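Local structure of accelerated-cell-death 11 (Arabidopsis thaliana, 4NT1) at residues Lys19-Ile24 with Val34-His39; Pro10-Ser15 with Lys177-Ser182. The protein transfers ceramide-1-phosphate and phytoceramide-1-phosphate selectively between membranes. One frame throughout, in Å; residues are numbered along the deposited sequence.

How the contacts relate
Helix 10-25 takes part in both contacts. Near its start, in contact 2, it lies beside helix 173-199, the last of the chain; toward its end, in contact 1, it meets helix 34-51. The contact centres are about 15 Å apart, and contact 1 is nested in the chain segment that contact 2 closes. Each is partly buried, with leucine turned inward and longer polar side chains at the margin. The chemistry differs. The nearly parallel, closer pair of contact 2 uses a histidine-serine hydrogen bond, a CH-pi contact and a water bridge, whereas the wider pair of contact 1 meets through undirected side-chain packing, a glutamine amide included, and has a sodium ion bound beside it.

Contact 1 of 2, residues Lys19-Ile24 with Val34-His39; sequences KKLAII and VTQFSH. With NA (sodium ion), chain E.
The amide nitrogen NE2 of Gln36 is lodged among aliphatic groups of segment 19-24. Lys20 CB lies 3.7 Å from NE2, and the methyl CD1 of Ile24 approaches it almost as closely. Gln36 can span the gap because CG stands anti to its backbone N (chi1 180°) and the chain continues extended, so that it meets Ile24 tip to tip. Leu21 slides past it in the opposite direction, its CD2 4.1 Å from Gln36 CG. A glutamine suits this partly exposed margin: its methylenes and flat amide pack against carbon, while the ammonium end of Lys20 leads away.

Deeper in, Leu21 directs its other methyl, CD1, to Phe37 CD1 at 4.2 Å, meeting the ring obliquely. Leu21 also touches Leu190, and Phe37 Leu194, both of helix 173-199; Phe37 further touches Leu79 of helix 79-88, so the buried patch draws on four helices. The segments run roughly antiparallel at 140°, their axes 10.8 Å apart, and join helices 10-25 and 34-51 of the all-helical GLTP fold. The Phe37 side chain is about 10 Å from that of Arg104, which binds the phosphorylated sphingolipid.

Beyond segment 34-39 lies a sodium ion, bound by Thr35 OG1 at 2.6 Å. Water 1 sits 2.3 Å from the sodium and accepts a hydrogen bond from Thr35 N, 3.0 Å from the water oxygen. A second water and the carbonyl oxygens of Ser73 and Ile76 complete its five ligands. The threonine hydroxyl thus supplies a ligand directly, while the backbone N holds a water that is another.

Helix 34-51 therefore meets helix 10-25 through undirected packing, but shares a five-ligand sodium with the loop on which Val34 also packs; the packing probably tolerates small shifts more readily than the metal site.

Contact 2 of 2, residues Pro10-Ser15 with Lys177-Ser182; sequences PLRKIS and KIHMQS
Ser15 and His179 provide the direct polar link: Ser15 OG and His179 ND1 share a hydrogen bond of 2.9 Å in which either may be the donor. The hydroxyl comes to the edge of the imidazole, near its plane. Ser15 OG occupies the position between its backbone N and carbonyl carbon (chi1 68°), from which it reaches the ring.

A water adds an indirect link. Water 3 donates to Ser15 O at 2.7 Å and is hydrogen-bonded to Ser182 OG at 2.8 Å, joining a backbone carbonyl to a hydroxyl from one helix to the other. Small serines suit this place, where the CA atoms of Ser15 and Ser182 are 5.9 Å apart.

The imidazole also takes part in a CH-pi contact. Arg12 CG stands over the centre of one face, 3.7 Å from the His179 ring centroid and 14° off the normal, while Ile178 CG2 lies toward the rim of the opposite face. The chain of Arg12 runs on, extended, to a salt bridge between its NE and Glu171.

Apolar packing closes the buried side, where Leu11 CD1 meets Met180 CG at 4.2 Å and both side chains touch Phe116 of helix 98-121.

With axes 8.9 Å apart and inclined by 29°, the segments form a close, nearly parallel helix pair, joining the first and last helices of the all-helical GLTP fold.

Contact 1 of 2, residues Lys19-Ile24 with Val34-His39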
ATOM      1  N   LYS A  19       4.911 -11.103   4.598  1.00 21.35           N
ATOM      2  CA  LYS A  19       5.093 -12.535   4.461  1.00 20.03           C
ATOM      3  C   LYS A  19       4.006 -13.279   5.239  1.00 19.31           C
ATOM      4  O   LYS A  19       3.395 -14.212   4.727  1.00 22.38           O
ATOM      5  CB  LYS A  19       6.490 -12.942   4.946  1.00 24.14           C
ATOM      6  CG  LYS A  19       6.768 -14.434   4.808  1.00 32.72           C
ATOM      7  CD  LYS A  19       8.181 -14.795   5.249  1.00 39.58           C
ATOM      8  CE  LYS A  19       9.144 -14.796   4.077  1.00 49.49           C
ATOM      9  NZ  LYS A  19       8.838 -15.883   3.106  1.00 58.62           N
ATOM     10  N   LYS A  20       3.742 -12.838   6.470  1.00 21.18           N
ATOM     11  CA  LYS A  20       2.723 -13.473   7.306  1.00 21.80           C
ATOM     12  C   LYS A  20       1.325 -13.372   6.697  1.00 19.12           C
ATOM     13  O   LYS A  20       0.557 -14.330   6.738  1.00 17.45           O
ATOM     14  CB  LYS A  20       2.704 -12.868   8.712  1.00 18.67           C
ATOM     15  CG  LYS A  20       3.920 -13.218   9.551  1.00 20.43           C
ATOM     16  CD  LYS A  20       3.843 -12.504  10.892  1.00 20.46           C
ATOM     17  CE  LYS A  20       5.089 -12.763  11.724  1.00 25.55           C
ATOM     18  NZ  LYS A  20       6.277 -12.066  11.153  1.00 27.25           N
ATOM     19  N   LEU A  21       0.997 -12.205   6.146  1.00 20.35           N
ATOM     20  CA  LEU A  21      -0.293 -12.009   5.498  1.00 21.06           C
ATOM     21  C   LEU A  21      -0.400 -12.887   4.253  1.00 17.82           C
ATOM     22  O   LEU A  21      -1.453 -13.467   4.008  1.00 18.14           O
ATOM     23  CB  LEU A  21      -0.525 -10.525   5.169  1.00 17.91           C
ATOM     24  CG  LEU A  21      -0.725  -9.660   6.422  1.00 19.71           C
ATOM     25  CD1 LEU A  21      -0.735  -8.145   6.088  1.00 21.09           C
ATOM     26  CD2 LEU A  21      -2.009 -10.069   7.136  1.00 20.18           C
ATOM     27  N   ALA A  22       0.686 -13.005   3.486  1.00 16.06           N
ATOM     28  CA  ALA A  22       0.667 -13.862   2.287  1.00 19.33           C
ATOM     29  C   ALA A  22       0.431 -15.328   2.669  1.00 21.04           C
ATOM     30  O   ALA A  22      -0.338 -16.046   2.025  1.00 18.07           O
ATOM     31  CB  ALA A  22       1.960 -13.718   1.506  1.00 22.63           C
ATOM     32  N   ILE A  23       1.095 -15.765   3.729  1.00 20.67           N
ATOM     33  CA  ILE A  23       0.880 -17.118   4.255  1.00 21.64           C
ATOM     34  C   ILE A  23      -0.583 -17.363   4.614  1.00 20.63           C
ATOM     35  O   ILE A  23      -1.134 -18.419   4.299  1.00 22.91           O
ATOM     36  CB  ILE A  23       1.767 -17.398   5.479  1.00 20.05           C
ATOM     37  CG1 ILE A  23       3.235 -17.448   5.061  1.00 24.01           C
ATOM     38  CG2 ILE A  23       1.329 -18.688   6.172  1.00 22.32           C
ATOM     39  CD1 ILE A  23       4.212 -17.447   6.242  1.00 21.62           C
ATOM     40  N   ILE A  24      -1.209 -16.390   5.276  1.00 16.82           N
ATOM     41  CA  ILE A  24      -2.621 -16.487   5.627  1.00 18.58           C
ATOM     42  C   ILE A  24      -3.522 -16.561   4.388  1.00 21.13           C
ATOM     43  O   ILE A  24      -4.410 -17.411   4.309  1.00 22.79           O
ATOM     44  CB  ILE A  24      -3.063 -15.299   6.516  1.00 18.63           C
ATOM     45  CG1 ILE A  24      -2.396 -15.389   7.897  1.00 18.20           C
ATOM     46  CG2 ILE A  24      -4.599 -15.263   6.640  1.00 20.92           C
ATOM     47  CD1 ILE A  24      -2.507 -14.082   8.716  1.00 20.57           C
ATOM     48  N   VAL A  34      -8.236  -8.117  11.136  1.00 18.33           N
ATOM     49  CA  VAL A  34      -8.169  -6.711  10.780  1.00 22.33           C
ATOM     50  C   VAL A  34      -7.062  -6.001  11.547  1.00 17.81           C
ATOM     51  O   VAL A  34      -6.378  -5.139  10.997  1.00 20.88           O
ATOM     52  CB  VAL A  34      -9.538  -5.999  10.948  1.00 23.52           C
ATOM     53  CG1 VAL A  34      -9.449  -4.555  10.468  1.00 20.34           C
ATOM     54  CG2 VAL A  34     -10.608  -6.741  10.162  1.00 22.51           C
ATOM     55  N   THR A  35      -6.870  -6.381  12.807  1.00 15.64           N
ATOM     56  CA  THR A  35      -5.821  -5.780  13.623  1.00 19.91           C
ATOM     57  C   THR A  35      -4.467  -6.068  12.983  1.00 23.57           C
ATOM     58  O   THR A  35      -3.721  -5.140  12.677  1.00 18.45           O
ATOM     59  CB  THR A  35      -5.872  -6.265  15.092  1.00 25.92           C
ATOM     60  OG1 THR A  35      -7.138  -5.919  15.662  1.00 21.32           O
ATOM     61  CG2 THR A  35      -4.756  -5.623  15.932  1.00 28.03           C
ATOM     62  N   GLN A  36      -4.166  -7.344  12.744  1.00 17.55           N
ATOM     63  CA  GLN A  36      -2.892  -7.710  12.102  1.00 19.64           C
ATOM     64  C   GLN A  36      -2.672  -6.991  10.773  1.00 19.30           C
ATOM     65  O   GLN A  36      -1.590  -6.444  10.518  1.00 18.50           O
ATOM     66  CB  GLN A  36      -2.812  -9.218  11.860  1.00 16.61           C
ATOM     67  CG  GLN A  36      -1.508  -9.642  11.195  1.00 19.23           C
ATOM     68  CD  GLN A  36      -1.304 -11.147  11.250  1.00 19.66           C
ATOM     69  OE1 GLN A  36      -2.072 -11.869  11.903  1.00 21.17           O
ATOM     70  NE2 GLN A  36      -0.278 -11.633  10.557  1.00 20.25           N
ATOM     71  N   PHE A  37      -3.692  -7.031   9.917  1.00 20.71           N
ATOM     72  CA  PHE A  37      -3.635  -6.363   8.616  1.00 18.95           C
ATOM     73  C   PHE A  37      -3.363  -4.867   8.761  1.00 19.24           C
ATOM     74  O   PHE A  37      -2.460  -4.325   8.123  1.00 18.33           O
ATOM     75  CB  PHE A  37      -4.944  -6.590   7.869  1.00 17.21           C
ATOM     76  CG  PHE A  37      -5.064  -5.812   6.587  1.00 18.39           C
ATOM     77  CD1 PHE A  37      -4.446  -6.259   5.428  1.00 16.31           C
ATOM     78  CD2 PHE A  37      -5.804  -4.637   6.545  1.00 18.99           C
ATOM     79  CE1 PHE A  37      -4.554  -5.544   4.244  1.00 17.88           C
ATOM     80  CE2 PHE A  37      -5.915  -3.912   5.359  1.00 17.14           C
ATOM     81  CZ  PHE A  37      -5.295  -4.368   4.210  1.00 16.78           C
ATOM     82  N   SER A  38      -4.125  -4.196   9.615  1.00 18.45           N
ATOM     83  CA  SER A  38      -3.974  -2.743   9.726  1.00 20.18           C
ATOM     84  C   SER A  38      -2.592  -2.360  10.272  1.00 17.92           C
ATOM     85  O   SER A  38      -1.976  -1.389   9.813  1.00 18.29           O
ATOM     86  CB  SER A  38      -5.112  -2.125  10.549  1.00 21.73           C
ATOM     87  OG  SER A  38      -5.051  -2.536  11.908  1.00 24.44           O
ATOM     88  N   HIS A  39      -2.095  -3.137  11.233  1.00 20.28           N
ATOM     89  CA  HIS A  39      -0.749  -2.926  11.757  1.00 20.70           C
ATOM     90  C   HIS A  39       0.334  -3.066  10.674  1.00 20.42           C
ATOM     91  O   HIS A  39       1.267  -2.261  10.613  1.00 18.19           O
ATOM     92  CB  HIS A  39      -0.456  -3.889  12.915  1.00 23.22           C
ATOM     93  CG  HIS A  39      -1.144  -3.526  14.197  1.00 30.94           C
ATOM     94  ND1 HIS A  39      -0.741  -4.014  15.422  1.00 39.11           N
ATOM     95  CD2 HIS A  39      -2.214  -2.731  14.442  1.00 33.94           C
ATOM     96  CE1 HIS A  39      -1.529  -3.529  16.366  1.00 37.61           C
ATOM     97  NE2 HIS A  39      -2.426  -2.743  15.799  1.00 32.64           N
TER
HETATM   98 NA    NA E 301      -9.490  -6.999  16.055  1.00 54.15          NA
HETATM   99  O   HOH W   1      -8.644  -8.272  14.309  1.00 25.71           O
HETATM  100  O   HOH W   2     -10.485  -9.515  16.585  1.00 47.21           O

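Contact 2 of 2, residues Pro10-Ser15 with Lys177-Ser182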
ATOM      1  N   PRO A  10      13.490  -1.060   8.983  1.00 31.03           N
ATOM      2  CA  PRO A  10      12.087  -0.865   8.585  1.00 31.00           C
ATOM      3  C   PRO A  10      11.645  -1.717   7.394  1.00 25.87           C
ATOM      4  O   PRO A  10      10.507  -2.189   7.390  1.00 25.06           O
ATOM      5  CB  PRO A  10      12.013   0.632   8.245  1.00 35.00           C
ATOM      6  CG  PRO A  10      13.446   1.081   8.100  1.00 36.53           C
ATOM      7  CD  PRO A  10      14.240   0.207   9.015  1.00 36.64           C
ATOM      8  N   LEU A  11      12.507  -1.904   6.394  1.00 23.87           N
ATOM      9  CA  LEU A  11      12.148  -2.751   5.259  1.00 26.91           C
ATOM     10  C   LEU A  11      11.971  -4.198   5.690  1.00 23.85           C
ATOM     11  O   LEU A  11      11.208  -4.942   5.088  1.00 21.87           O
ATOM     12  CB  LEU A  11      13.216  -2.705   4.166  1.00 22.72           C
ATOM     13  CG  LEU A  11      13.099  -1.595   3.127  1.00 31.89           C
ATOM     14  CD1 LEU A  11      14.137  -1.800   2.023  1.00 29.03           C
ATOM     15  CD2 LEU A  11      11.697  -1.579   2.550  1.00 27.04           C
ATOM     16  N   ARG A  12      12.722  -4.609   6.704  1.00 22.54           N
ATOM     17  CA  ARG A  12      12.654  -5.991   7.163  1.00 25.12           C
ATOM     18  C   ARG A  12      11.389  -6.216   7.999  1.00 23.82           C
ATOM     19  O   ARG A  12      10.788  -7.283   7.945  1.00 21.94           O
ATOM     20  CB  ARG A  12      13.918  -6.351   7.955  1.00 29.17           C
ATOM     21  CG  ARG A  12      15.199  -6.021   7.190  1.00 28.08           C
ATOM     22  CD  ARG A  12      16.462  -6.607   7.825  1.00 36.18           C
ATOM     23  NE  ARG A  12      17.648  -6.170   7.085  1.00 36.00           N
ATOM     24  CZ  ARG A  12      18.875  -6.655   7.251  1.00 42.61           C
ATOM     25  NH1 ARG A  12      19.108  -7.616   8.140  1.00 40.48           N
ATOM     26  NH2 ARG A  12      19.873  -6.176   6.517  1.00 38.94           N
ATOM     27  N   LYS A  13      10.971  -5.201   8.749  1.00 19.24           N
ATOM     28  CA  LYS A  13       9.704  -5.286   9.479  1.00 19.26           C
ATOM     29  C   LYS A  13       8.552  -5.365   8.478  1.00 19.89           C
ATOM     30  O   LYS A  13       7.595  -6.120   8.666  1.00 19.06           O
ATOM     31  CB  LYS A  13       9.524  -4.076  10.394  1.00 24.29           C
ATOM     32  CG  LYS A  13      10.541  -4.031  11.537  1.00 27.61           C
ATOM     33  CD  LYS A  13      10.387  -2.758  12.347  1.00 45.55           C
ATOM     34  CE  LYS A  13       8.981  -2.633  12.904  1.00 42.82           C
ATOM     35  NZ  LYS A  13       8.743  -1.317  13.563  1.00 49.23           N
ATOM     36  N   ILE A  14       8.653  -4.578   7.414  1.00 18.77           N
ATOM     37  CA  ILE A  14       7.665  -4.637   6.344  1.00 18.51           C
ATOM     38  C   ILE A  14       7.624  -6.011   5.669  1.00 20.08           C
ATOM     39  O   ILE A  14       6.554  -6.591   5.496  1.00 17.95           O
ATOM     40  CB  ILE A  14       7.919  -3.554   5.294  1.00 18.14           C
ATOM     41  CG1 ILE A  14       7.522  -2.189   5.859  1.00 17.62           C
ATOM     42  CG2 ILE A  14       7.140  -3.864   4.026  1.00 19.58           C
ATOM     43  CD1 ILE A  14       8.032  -1.005   5.011  1.00 22.51           C
ATOM     44  N   SER A  15       8.781  -6.544   5.284  1.00 20.01           N
ATOM     45  CA  SER A  15       8.767  -7.830   4.582  1.00 20.39           C
ATOM     46  C   SER A  15       8.260  -8.963   5.485  1.00 23.35           C
ATOM     47  O   SER A  15       7.551  -9.863   5.025  1.00 20.54           O
ATOM     48  CB  SER A  15      10.144  -8.164   3.979  1.00 19.38           C
ATOM     49  OG  SER A  15      11.099  -8.426   4.989  1.00 21.55           O
ATOM     50  N   LYS A 177      17.319  -4.935  -2.122  1.00 22.92           N
ATOM     51  CA  LYS A 177      16.711  -5.683  -3.221  1.00 29.22           C
ATOM     52  C   LYS A 177      15.993  -6.924  -2.693  1.00 26.47           C
ATOM     53  O   LYS A 177      14.880  -7.240  -3.111  1.00 27.74           O
ATOM     54  CB  LYS A 177      17.759  -6.092  -4.258  1.00 28.58           C
ATOM     55  CG  LYS A 177      17.180  -6.721  -5.516  1.00 27.93           C
ATOM     56  CD  LYS A 177      18.310  -7.108  -6.478  1.00 29.54           C
ATOM     57  CE  LYS A 177      17.780  -7.587  -7.817  1.00 32.27           C
ATOM     58  NZ  LYS A 177      18.909  -7.990  -8.712  1.00 32.54           N
ATOM     59  N   ILE A 178      16.627  -7.628  -1.767  1.00 23.43           N
ATOM     60  CA  ILE A 178      16.017  -8.846  -1.237  1.00 23.26           C
ATOM     61  C   ILE A 178      14.692  -8.572  -0.529  1.00 25.86           C
ATOM     62  O   ILE A 178      13.690  -9.268  -0.747  1.00 24.05           O
ATOM     63  CB  ILE A 178      16.987  -9.589  -0.308  1.00 29.98           C
ATOM     64  CG1 ILE A 178      18.013 -10.343  -1.161  1.00 28.85           C
ATOM     65  CG2 ILE A 178      16.236 -10.535   0.614  1.00 29.67           C
ATOM     66  CD1 ILE A 178      19.295 -10.669  -0.436  1.00 34.17           C
ATOM     67  N   HIS A 179      14.673  -7.555   0.317  1.00 22.84           N
ATOM     68  CA  HIS A 179      13.467  -7.284   1.093  1.00 20.71           C
ATOM     69  C   HIS A 179      12.386  -6.571   0.295  1.00 24.08           C
ATOM     70  O   HIS A 179      11.199  -6.772   0.551  1.00 19.68           O
ATOM     71  CB  HIS A 179      13.804  -6.544   2.374  1.00 21.48           C
ATOM     72  CG  HIS A 179      14.521  -7.400   3.368  1.00 27.24           C
ATOM     73  ND1 HIS A 179      13.856  -8.216   4.258  1.00 27.89           N
ATOM     74  CD2 HIS A 179      15.843  -7.605   3.583  1.00 27.12           C
ATOM     75  CE1 HIS A 179      14.738  -8.866   4.996  1.00 33.37           C
ATOM     76  NE2 HIS A 179      15.951  -8.514   4.607  1.00 28.94           N
ATOM     77  N   MET A 180      12.791  -5.760  -0.679  1.00 20.10           N
ATOM     78  CA  MET A 180      11.818  -5.170  -1.597  1.00 20.88           C
ATOM     79  C   MET A 180      11.145  -6.272  -2.413  1.00 24.06           C
ATOM     80  O   MET A 180       9.917  -6.317  -2.538  1.00 22.77           O
ATOM     81  CB  MET A 180      12.476  -4.140  -2.528  1.00 20.63           C
ATOM     82  CG  MET A 180      12.770  -2.801  -1.859  1.00 21.70           C
ATOM     83  SD  MET A 180      13.352  -1.588  -3.058  1.00 24.85           S
ATOM     84  CE  MET A 180      13.601  -0.158  -2.018  1.00 27.22           C
ATOM     85  N   GLN A 181      11.950  -7.172  -2.964  1.00 20.82           N
ATOM     86  CA  GLN A 181      11.398  -8.277  -3.733  1.00 20.89           C
ATOM     87  C   GLN A 181      10.493  -9.151  -2.860  1.00 20.36           C
ATOM     88  O   GLN A 181       9.508  -9.710  -3.331  1.00 22.47           O
ATOM     89  CB  GLN A 181      12.516  -9.128  -4.334  1.00 25.70           C
ATOM     90  CG  GLN A 181      11.982 -10.250  -5.212  1.00 26.65           C
ATOM     91  CD  GLN A 181      11.293  -9.722  -6.445  1.00 27.28           C
ATOM     92  OE1 GLN A 181      10.089  -9.916  -6.636  1.00 30.27           O
ATOM     93  NE2 GLN A 181      12.054  -9.046  -7.298  1.00 25.76           N
ATOM     94  N   SER A 182      10.840  -9.285  -1.589  1.00 18.31           N
ATOM     95  CA  SER A 182      10.008 -10.064  -0.684  1.00 19.24           C
ATOM     96  C   SER A 182       8.644  -9.401  -0.546  1.00 21.61           C
ATOM     97  O   SER A 182       7.611 -10.063  -0.671  1.00 18.66           O
ATOM     98  CB  SER A 182      10.645 -10.182   0.695  1.00 23.25           C
ATOM     99  OG  SER A 182       9.849 -11.018   1.526  1.00 22.18           O
TER
HETATM  100  O   HOH W   3       7.358 -10.134   2.343  1.00 21.28           O